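Side-chain contacts in pyruvate kinase (Pseudomonas aeruginosa, PDB 6QXL), which probably catalyses the last step of glycolysis, passing the phosphoryl group of phosphoenolpyruvate to ADP to give pyruvate and ATP: residues 171-174 against 175-178; 233-236 against 237-241; 361-364 against 365-369. All blocks are in the same frame, centred on the assembly; numbering follows the deposited sequence.

All three contacts are local, between neighbouring residues at or along a helix. Interactions 1 and 2 belong to the barrel domain, with centres about 21 Å apart, whereas interaction 3 sits in the alpha/beta domain. Interaction 1 starts helix 174-185, and its chemistry is that of an N-terminus: a threonine and an aspartate exchange bonds with backbone N-H groups. Interaction 2 finishes helix 231-239, with a long ion pair on the more exposed flank, leucine and isoleucine on another, and a serine hydroxyl bonded to a backbone carbonyl at the end. Interaction 3 lies within helix 359-373 and is wholly buried, partly against a second subunit; apolar side chains predominate, and a serine hydroxyl turns back onto the backbone.

Interaction 1 of 3, residues 171-174 against 175-178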
loop_
_atom_site.group_PDB
_atom_site.type_symbol
_atom_site.label_atom_id
_atom_site.label_comp_id
_atom_site.label_asym_id
_atom_site.label_seq_id
_atom_site.Cartn_x
_atom_site.Cartn_y
_atom_site.Cartn_z
ATOM N N ALA A 171 -32.195 -29.593 -10.000
ATOM C CA ALA A 171 -32.130 -28.116 -10.102
ATOM C C ALA A 171 -33.385 -27.569 -10.811
ATOM O O ALA A 171 -34.025 -26.613 -10.341
ATOM C CB ALA A 171 -30.909 -27.685 -10.812
ATOM N N LEU A 172 -33.738 -28.204 -11.922
ATOM C CA LEU A 172 -34.950 -27.838 -12.670
ATOM C C LEU A 172 -36.050 -28.857 -12.447
ATOM O O LEU A 172 -35.914 -30.032 -12.760
ATOM C CB LEU A 172 -34.654 -27.653 -14.158
ATOM C CG LEU A 172 -34.015 -26.222 -14.382
ATOM C CD1 LEU A 172 -32.732 -25.851 -13.620
ATOM C CD2 LEU A 172 -33.821 -25.890 -15.823
ATOM N N THR A 173 -37.180 -28.347 -11.983
ATOM C CA THR A 173 -38.405 -29.136 -11.882
ATOM C C THR A 173 -39.216 -28.980 -13.157
ATOM O O THR A 173 -38.846 -28.207 -14.065
ATOM C CB THR A 173 -39.244 -28.668 -10.686
ATOM O OG1 THR A 173 -39.712 -27.318 -10.878
ATOM C CG2 THR A 173 -38.386 -28.723 -9.398
ATOM N N ASP A 174 -40.311 -29.727 -13.252
ATOM C CA ASP A 174 -41.194 -29.590 -14.418
ATOM C C ASP A 174 -41.901 -28.249 -14.417
ATOM O O ASP A 174 -42.046 -27.622 -15.460
ATOM C CB ASP A 174 -42.183 -30.751 -14.490
ATOM C CG ASP A 174 -41.492 -32.095 -14.789
ATOM O OD1 ASP A 174 -40.355 -32.136 -15.316
ATOM O OD2 ASP A 174 -42.094 -33.134 -14.488
ATOM N N LYS A 175 -42.300 -27.790 -13.236
ATOM C CA LYS A 175 -42.836 -26.438 -13.105
ATOM C C LYS A 175 -41.853 -25.409 -13.690
ATOM O O LYS A 175 -42.257 -24.540 -14.460
ATOM C CB LYS A 175 -43.150 -26.115 -11.658
ATOM C CG LYS A 175 -43.751 -24.729 -11.475
ATOM C CD LYS A 175 -43.986 -24.449 -9.985
ATOM C CE LYS A 175 -44.885 -23.218 -9.814
ATOM N NZ LYS A 175 -44.390 -22.048 -10.585
ATOM N N ASP A 176 -40.579 -25.530 -13.336
ATOM C CA ASP A 176 -39.587 -24.564 -13.793
ATOM C C ASP A 176 -39.431 -24.561 -15.313
ATOM O O ASP A 176 -39.337 -23.493 -15.921
ATOM C CB ASP A 176 -38.226 -24.845 -13.124
ATOM C CG ASP A 176 -38.249 -24.593 -11.614
ATOM O OD1 ASP A 176 -39.172 -23.832 -11.088
ATOM O OD2 ASP A 176 -37.312 -25.201 -10.982
ATOM N N LYS A 177 -39.447 -25.743 -15.915
ATOM C CA LYS A 177 -39.390 -25.841 -17.374
ATOM C C LYS A 177 -40.557 -25.114 -18.020
ATOM O O LYS A 177 -40.376 -24.413 -19.008
ATOM C CB LYS A 177 -39.332 -27.311 -17.801
ATOM C CG LYS A 177 -37.967 -27.925 -17.449
ATOM C CD LYS A 177 -37.976 -29.451 -17.524
ATOM C CE LYS A 177 -36.568 -29.978 -17.354
ATOM N NZ LYS A 177 -36.492 -31.450 -17.436
ATOM N N ALA A 178 -41.743 -25.252 -17.433
ATOM C CA ALA A 178 -42.916 -24.512 -17.907
ATOM C C ALA A 178 -42.755 -23.018 -17.710
ATOM O O ALA A 178 -43.100 -22.241 -18.598
ATOM C CB ALA A 178 -44.179 -25.004 -17.205
#
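A capping box opens helix 174-185 of the pyruvate kinase barrel domain: Thr173 stands at the N-cap, and its side chain and that of Asp176 each reach for the other's backbone. Asp176 N donates to Thr173 OG1 over 3.2 Å. The return bond, from Thr173 N to Asp176 OD2, is weak at 3.3 Å although it is nearly straight (178°). Thr173 can accept because its hydroxyl is held between its own backbone N and carbonyl carbon (chi1 65°), facing the first turn, while CG2 lies beside the backbone N. On the partner, the carboxylate folds back beside the N of Asp176 (chi1 -67°), which carries OD2 toward the N-H of Thr173. The other oxygen, OD1, accepts from Gly71 N, so the carboxylate of this buried residue ties the helix start to the loop after barrel strand 64-68. The box lies near the active site, the Asp176 side chain being about 11 Å from a bound malonate and about 12 Å from a magnesium ion. Regular helical bonding follows at once, from Lys177 N to Thr173 O and from Ala178 N to Asp174 O, both 3.1 Å. Leu172 and Lys177 both pack on Leu208 of helix 199-211. The extended chain of Lys177 passes the N-cap carbonyl, with CG 3.5 Å from Thr173 O, and its NZ goes on to bond Tyr204 OH; Asp174 OD1 stays 4.5 Å from Lys177 NZ, too far for a salt bridge.

Interaction 2 of 3, residues 233-236 against 237-241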
loop_
_atom_site.group_PDB
_atom_site.type_symbol
_atom_site.label_atom_id
_atom_site.label_comp_id
_atom_site.label_asym_id
_atom_site.label_seq_id
_atom_site.Cartn_x
_atom_site.Cartn_y
_atom_site.Cartn_z
ATOM N N ALA A 233 -16.028 -23.717 -6.505
ATOM C CA ALA A 233 -17.481 -23.919 -6.594
ATOM C C ALA A 233 -18.193 -22.592 -6.909
ATOM O O ALA A 233 -18.956 -22.494 -7.866
ATOM C CB ALA A 233 -17.996 -24.529 -5.312
ATOM N N LEU A 234 -17.906 -21.572 -6.117
ATOM C CA LEU A 234 -18.554 -20.279 -6.273
ATOM C C LEU A 234 -18.202 -19.634 -7.608
ATOM O O LEU A 234 -19.086 -19.231 -8.352
ATOM C CB LEU A 234 -18.152 -19.363 -5.119
ATOM C CG LEU A 234 -18.719 -17.952 -5.155
ATOM C CD1 LEU A 234 -20.231 -17.971 -5.021
ATOM C CD2 LEU A 234 -18.100 -17.106 -4.086
ATOM N N ASP A 235 -16.916 -19.548 -7.910
ATOM C CA ASP A 235 -16.470 -18.897 -9.150
ATOM C C ASP A 235 -16.992 -19.616 -10.399
ATOM O O ASP A 235 -17.322 -18.978 -11.405
ATOM C CB ASP A 235 -14.934 -18.765 -9.189
ATOM C CG ASP A 235 -14.396 -17.667 -8.254
ATOM O OD1 ASP A 235 -15.160 -17.146 -7.416
ATOM O OD2 ASP A 235 -13.196 -17.316 -8.339
ATOM N N GLY A 236 -17.099 -20.941 -10.324
ATOM C CA GLY A 236 -17.668 -21.711 -11.420
ATOM C C GLY A 236 -19.102 -21.325 -11.682
ATOM O O GLY A 236 -19.502 -21.080 -12.819
ATOM N N LEU A 237 -19.869 -21.251 -10.608
ATOM C CA LEU A 237 -21.269 -20.866 -10.699
ATOM C C LEU A 237 -21.438 -19.440 -11.185
ATOM O O LEU A 237 -22.309 -19.156 -11.998
ATOM C CB LEU A 237 -21.907 -21.064 -9.337
ATOM C CG LEU A 237 -23.401 -20.980 -9.156
ATOM C CD1 LEU A 237 -24.140 -21.714 -10.259
ATOM C CD2 LEU A 237 -23.678 -21.612 -7.793
ATOM N N ILE A 238 -20.587 -18.546 -10.719
ATOM C CA ILE A 238 -20.640 -17.146 -11.149
ATOM C C ILE A 238 -20.335 -17.030 -12.643
ATOM O O ILE A 238 -21.010 -16.304 -13.363
ATOM C CB ILE A 238 -19.671 -16.279 -10.325
ATOM C CG1 ILE A 238 -20.196 -16.113 -8.907
ATOM C CG2 ILE A 238 -19.477 -14.915 -10.960
ATOM C CD1 ILE A 238 -19.296 -15.362 -7.962
ATOM N N ARG A 239 -19.316 -17.734 -13.100
ATOM C CA ARG A 239 -18.881 -17.593 -14.499
ATOM C C ARG A 239 -19.907 -18.099 -15.486
ATOM O O ARG A 239 -19.974 -17.596 -16.600
ATOM C CB ARG A 239 -17.552 -18.290 -14.743
ATOM C CG ARG A 239 -16.418 -17.457 -14.277
ATOM C CD ARG A 239 -15.109 -18.010 -14.746
ATOM N NE ARG A 239 -14.098 -17.739 -13.743
ATOM C CZ ARG A 239 -13.601 -18.617 -12.865
ATOM N NH1 ARG A 239 -14.074 -19.859 -12.764
ATOM N NH2 ARG A 239 -12.672 -18.203 -12.009
ATOM N N ALA A 240 -20.721 -19.048 -15.046
ATOM C CA ALA A 240 -21.807 -19.582 -15.852
ATOM C C ALA A 240 -23.046 -18.707 -15.877
ATOM O O ALA A 240 -24.034 -19.100 -16.470
ATOM C CB ALA A 240 -22.179 -20.978 -15.340
ATOM N N SER A 241 -23.026 -17.560 -15.211
ATOM C CA SER A 241 -24.207 -16.715 -15.104
ATOM C C SER A 241 -23.912 -15.340 -15.650
ATOM O O SER A 241 -22.793 -15.028 -15.999
ATOM C CB SER A 241 -24.667 -16.595 -13.655
ATOM O OG SER A 241 -24.551 -17.835 -12.971
#
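Leu237, Ile238 and Arg239 bond through their backbone N-H groups to the carbonyls of Ala233, Leu234 and Asp235, forming the last turns of helix 231-239, which joins strands 217-222 and 243-247 in a beta-alpha-beta unit of the barrel. Ile238 N to Leu234 O and Arg239 N to Asp235 O are both 2.9 Å. The series ends with a longer bond, Ala240 N to Gly236 O at 3.3 Å, after which Ser241 OG donates to Leu237 O (2.8 Å) as the chain leaves the helix.

The apolar contact is between Leu234 and Ile238. CD1 of Ile238 meets Leu234 CG at 3.9 Å, brought there by CG1 lying beside the backbone N with chi2 extended (176°), and both side chains rest on His270 of helix 260-273.

The charged pair is Asp235 with Arg239. The arginine chain bends at chi3 and turns back along the helix, so that one guanidinium face lies over Asp235 O and NH2 comes within 3.7 Å of Asp235 CB. Asp235 OD2 is 3.8 Å from Arg239 NH2, a long salt bridge with the carboxylate and guanidinium planes 87° apart. Arg239 NE makes a weak hydrogen bond to Asn274 OD1. With OD2 far off the plane of the guanidinium, none of its N-H groups aims at the oxygen, and the pair is electrostatic rather than hydrogen-bonded; a directed bond to Asp235 comes instead from His270, between ND1 and OD1.

Interaction 3 of 3, residues 361-364 against 365-369; sequences ESIA and LASMY
Leu365 and Ala364 carry this buried turn of helix 359-373, with Ile363 beside them. Leu365 lays its side chain along that of Glu361, both pointing the same way, and CD1 comes 4.2 Å from Glu361 CG, though Glu361 is poorly ordered, so this contact is less certain. CG of Leu365, beside its own backbone N (chi1 -64°), also sits 3.4 Å from Glu361 O, the acceptor for Leu365 N. The leucine also packs on Phe356 and Ile396, in loops. Ala364 turns its methyl to Ile392 and Met393 of helix 388-394, while its carbonyl O accepts from Met368 N (3.1 Å). Ile363 offers its carbonyl to two donors of one residue: Ser367 N at 3.0 Å and Ser367 OG at 2.7 Å reach Ile363 O from opposite faces of its plane. The serine hydroxyl lies beside its own backbone N (chi1 -55°), which turns it back to the preceding turn; Ser367 also packs on strands 455-461 and 470-477. Ser362, Ile363, Ala366 and Tyr369 touch a second subunit, whose own Tyr369 stacks on this one. A serine bonded to the carbonyl four residues earlier is a familiar way of burying a hydroxyl in a helix, here in a helix packed between the domain's sheet and a subunit interface.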
loop_
_atom_site.group_PDB
_atom_site.type_symbol
_atom_site.label_atom_id
_atom_site.label_comp_id
_atom_site.label_asym_id
_atom_site.label_seq_id
_atom_site.Cartn_x
_atom_site.Cartn_y
_atom_site.Cartn_z
ATOM N N GLU A 361 -13.199 -4.539 -23.235
ATOM C CA GLU A 361 -12.881 -4.472 -21.806
ATOM C C GLU A 361 -11.898 -3.320 -21.540
ATOM O O GLU A 361 -12.122 -2.511 -20.641
ATOM C CB GLU A 361 -12.307 -5.805 -21.313
ATOM C CG GLU A 361 -12.370 -6.039 -19.797
ATOM C CD GLU A 361 -11.752 -7.315 -19.327
ATOM O OE1 GLU A 361 -11.733 -8.289 -20.120
ATOM O OE2 GLU A 361 -11.345 -7.348 -18.131
ATOM N N SER A 362 -10.850 -3.234 -22.353
ATOM C CA SER A 362 -9.815 -2.215 -22.160
ATOM C C SER A 362 -10.308 -0.786 -22.278
ATOM O O SER A 362 -9.893 0.070 -21.492
ATOM C CB SER A 362 -8.648 -2.427 -23.122
ATOM O OG SER A 362 -7.893 -3.545 -22.691
ATOM N N ILE A 363 -11.190 -0.534 -23.230
ATOM C CA ILE A 363 -11.726 0.806 -23.398
ATOM C C ILE A 363 -12.630 1.164 -22.231
ATOM O O ILE A 363 -12.631 2.313 -21.768
ATOM C CB ILE A 363 -12.520 0.948 -24.725
ATOM C CG1 ILE A 363 -11.624 0.694 -25.941
ATOM C CG2 ILE A 363 -13.148 2.332 -24.835
ATOM C CD1 ILE A 363 -10.664 1.838 -26.234
ATOM N N ALA A 364 -13.410 0.198 -21.760
ATOM C CA ALA A 364 -14.253 0.449 -20.590
ATOM C C ALA A 364 -13.391 0.825 -19.386
ATOM O O ALA A 364 -13.598 1.880 -18.765
ATOM C CB ALA A 364 -15.104 -0.758 -20.266
ATOM N N LEU A 365 -12.386 -0.001 -19.104
ATOM C CA LEU A 365 -11.516 0.268 -17.961
ATOM C C LEU A 365 -10.780 1.587 -18.116
ATOM O O LEU A 365 -10.673 2.355 -17.159
ATOM C CB LEU A 365 -10.551 -0.874 -17.736
ATOM C CG LEU A 365 -11.301 -2.161 -17.367
ATOM C CD1 LEU A 365 -10.402 -3.354 -17.238
ATOM C CD2 LEU A 365 -12.115 -1.982 -16.077
ATOM N N ALA A 366 -10.322 1.872 -19.337
ATOM C CA ALA A 366 -9.590 3.101 -19.584
ATOM C C ALA A 366 -10.456 4.331 -19.368
ATOM O O ALA A 366 -9.962 5.375 -18.936
ATOM C CB ALA A 366 -9.020 3.089 -20.988
ATOM N N SER A 367 -11.749 4.208 -19.655
ATOM C CA SER A 367 -12.677 5.314 -19.459
ATOM C C SER A 367 -12.924 5.570 -17.990
ATOM O O SER A 367 -12.973 6.728 -17.556
ATOM C CB SER A 367 -14.009 5.039 -20.159
ATOM O OG SER A 367 -13.823 4.743 -21.525
ATOM N N MET A 368 -13.096 4.501 -17.215
ATOM C CA MET A 368 -13.290 4.687 -15.769
ATOM C C MET A 368 -12.058 5.299 -15.125
ATOM O O MET A 368 -12.179 6.233 -14.319
ATOM C CB MET A 368 -13.672 3.388 -15.097
ATOM C CG MET A 368 -14.994 2.829 -15.603
ATOM S SD MET A 368 -16.335 4.033 -15.670
ATOM C CE MET A 368 -16.684 4.271 -13.936
ATOM N N TYR A 369 -10.871 4.824 -15.524
ATOM C CA TYR A 369 -9.628 5.466 -15.100
ATOM C C TYR A 369 -9.617 6.946 -15.451
ATOM O O TYR A 369 -9.350 7.791 -14.603
ATOM C CB TYR A 369 -8.438 4.779 -15.729
ATOM C CG TYR A 369 -7.115 5.478 -15.536
ATOM C CD1 TYR A 369 -6.389 5.316 -14.354
ATOM C CD2 TYR A 369 -6.575 6.274 -16.545
ATOM C CE1 TYR A 369 -5.163 5.930 -14.196
ATOM C CE2 TYR A 369 -5.325 6.855 -16.390
ATOM C CZ TYR A 369 -4.624 6.675 -15.222
ATOM O OH TYR A 369 -3.393 7.259 -15.085
#